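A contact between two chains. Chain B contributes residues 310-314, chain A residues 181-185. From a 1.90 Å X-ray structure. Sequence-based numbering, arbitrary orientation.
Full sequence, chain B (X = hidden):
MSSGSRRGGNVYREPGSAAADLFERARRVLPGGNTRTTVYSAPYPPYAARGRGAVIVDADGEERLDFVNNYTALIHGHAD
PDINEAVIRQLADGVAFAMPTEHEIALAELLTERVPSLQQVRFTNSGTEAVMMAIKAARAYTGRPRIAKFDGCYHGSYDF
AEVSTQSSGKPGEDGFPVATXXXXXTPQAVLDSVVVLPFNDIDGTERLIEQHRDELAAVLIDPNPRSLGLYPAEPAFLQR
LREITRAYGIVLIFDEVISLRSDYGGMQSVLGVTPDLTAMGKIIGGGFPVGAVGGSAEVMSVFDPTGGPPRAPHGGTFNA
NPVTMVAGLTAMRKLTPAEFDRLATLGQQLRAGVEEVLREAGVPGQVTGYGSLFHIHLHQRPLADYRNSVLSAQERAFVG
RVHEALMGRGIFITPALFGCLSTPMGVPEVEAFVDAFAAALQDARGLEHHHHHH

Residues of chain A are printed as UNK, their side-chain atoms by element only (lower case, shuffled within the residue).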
# COMPACT_ATOMS: atom_id res chain seq x y z
N PRO B 310 -17.44 -2.67 -12.42
CA PRO B 310 -17.34 -3.55 -11.25
C PRO B 310 -18.09 -2.92 -10.08
O PRO B 310 -18.11 -1.70 -9.91
CB PRO B 310 -15.83 -3.62 -10.98
CG PRO B 310 -15.32 -2.30 -11.51
CD PRO B 310 -16.19 -1.96 -12.70
N ARG B 311 -18.70 -3.77 -9.25
CA ARG B 311 -19.41 -3.30 -8.04
C ARG B 311 -18.38 -2.63 -7.12
O ARG B 311 -18.73 -1.63 -6.48
CB ARG B 311 -20.11 -4.45 -7.33
CG ARG B 311 -21.36 -4.96 -8.03
CD ARG B 311 -21.89 -6.25 -7.42
NE ARG B 311 -21.23 -7.40 -8.00
CZ ARG B 311 -21.37 -8.65 -7.59
NH1 ARG B 311 -22.16 -8.93 -6.56
NH2 ARG B 311 -20.72 -9.61 -8.21
N ALA B 312 -17.16 -3.18 -7.07
CA ALA B 312 -16.08 -2.65 -6.23
C ALA B 312 -14.89 -2.30 -7.12
O ALA B 312 -14.11 -3.19 -7.49
CB ALA B 312 -15.67 -3.67 -5.17
N PRO B 313 -14.71 -1.01 -7.47
CA PRO B 313 -13.56 -0.60 -8.27
C PRO B 313 -12.28 -0.89 -7.48
O PRO B 313 -12.29 -0.73 -6.28
CB PRO B 313 -13.75 0.91 -8.44
CG PRO B 313 -15.22 1.13 -8.18
CD PRO B 313 -15.61 0.08 -7.17
N HIS B 314 -11.23 -1.36 -8.16
CA HIS B 314 -9.95 -1.60 -7.47
C HIS B 314 -8.76 -1.25 -8.37
O HIS B 314 -8.27 -2.13 -9.07
CB HIS B 314 -9.86 -3.02 -6.89
CG HIS B 314 -8.50 -3.32 -6.35
ND1 HIS B 314 -7.85 -4.50 -6.60
CD2 HIS B 314 -7.67 -2.58 -5.59
CE1 HIS B 314 -6.68 -4.48 -6.01
NE2 HIS B 314 -6.54 -3.32 -5.39
N UNK A 181 -21.49 7.31 -3.74
CA UNK A 181 -20.61 6.16 -3.54
C UNK A 181 -19.84 5.85 -4.81
O UNK A 181 -20.35 6.02 -5.92
c UNK A 181 -22.86 5.42 -3.82
c UNK A 181 -21.58 5.03 -3.18
c UNK A 181 -22.91 6.92 -3.83
N UNK A 182 -18.58 5.46 -4.63
CA UNK A 182 -17.75 4.95 -5.71
C UNK A 182 -17.64 3.43 -5.67
O UNK A 182 -17.45 2.81 -6.73
c UNK A 182 -14.91 5.24 -9.12
o UNK A 182 -12.82 4.41 -9.92
c UNK A 182 -13.28 4.42 -7.56
c UNK A 182 -14.15 4.71 -6.52
c UNK A 182 -15.77 5.52 -8.07
c UNK A 182 -16.35 5.58 -5.62
c UNK A 182 -15.41 5.26 -6.76
c UNK A 182 -13.67 4.69 -8.87
N UNK A 183 -17.82 2.82 -4.50
CA UNK A 183 -17.76 1.38 -4.34
C UNK A 183 -19.09 0.89 -3.78
O UNK A 183 -19.82 1.64 -3.13
o UNK A 183 -16.38 -0.43 -3.44
c UNK A 183 -16.79 1.46 -2.00
c UNK A 183 -16.57 0.99 -3.43
N UNK A 184 -19.43 -0.36 -4.07
CA UNK A 184 -20.72 -0.89 -3.66
C UNK A 184 -20.81 -1.08 -2.16
O UNK A 184 -19.84 -1.42 -1.49
N UNK A 185 -22.00 -0.86 -1.61
CA UNK A 185 -22.13 -1.08 -0.18
C UNK A 185 -21.44 -0.04 0.67
O UNK A 185 -21.11 -0.33 1.83

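Position 181 carries three side-chain carbons and no other element. One of them lies within bonding distance of the backbone N, so the three close a five-membered ring onto the main chain, which is the signature of Pro A181. It covers nothing of residues 310-314 and its side chain stays out of their reach; it leads into the contact without joining it.

Position 182 has seven side-chain carbons and one oxygen. One carbon leaves the backbone, the other six form a flat ring, and the oxygen hangs from the ring carbon farthest from the main chain, as in a phenol. The CA-to-CB bond points sideways, but with chi1 at -174° (t) the ring comes nearer to chain B and lays one face beneath Pro B313. A ring of this size bearing a single oxygen is Tyr A182. CG of Pro B313 stands 3.9 Å from the centroid of the Tyr A182 ring and 13° off its normal, a CH-pi contact over the face. CB of Pro B313 also lies over that face, 3.6 Å from CE2 of Tyr A182, while CG of Pro B313 reaches 3.1 Å from the backbone O of Tyr A182. One small, rigid ring thus touches both the aromatic group and the main chain of the same residue.

Position 183 shows three side-chain atoms: a carbon attached to CA that branches into one oxygen and one carbon. The oxygen faces Ala B312 at van der Waals range. A beta-branched side chain with one hydroxyl is Thr A183, its chi1 at -171° (t). Its OG1 lies 3.6 Å from CA and 3.7 Å from CB of Ala B312, and 3.8 Å from CD of Pro B313, so toward this stretch the hydroxyl serves as a packing surface.

Position 184 has no side-chain atoms, which makes it Gly A184. Its N donates a hydrogen bond to O of Arg B311 at 2.8 Å, with an N-H...O angle of 134°, short but somewhat bent. An ideal CB here would point toward chain B and sit 3.2 Å from O of Arg B311, a tight fit beside the very acceptor that the N engages.

Position 185 is also bare of side-chain atoms, hence Gly A185. It touches nothing on the other stretch, and an ideal CB would find no atom of it within 5.5 Å; the positive phi of 72° by itself favours glycine.

The contact joins two irregular segments by one backbone hydrogen bond and one ring-on-ring packing. Arg B311 contributes its carbonyl while the end of its side chain leads away, so the bond relies on main-chain placement. Ala B312 rests against the threonine hydroxyl, and Pro B313, pointing toward chain A, covers the tyrosine face. For a designer, the rule is economy: 204 Å² buried in total, secured by a polar main-chain link and a proline set over an aromatic ring.

Chain A 181-185: PYTGG
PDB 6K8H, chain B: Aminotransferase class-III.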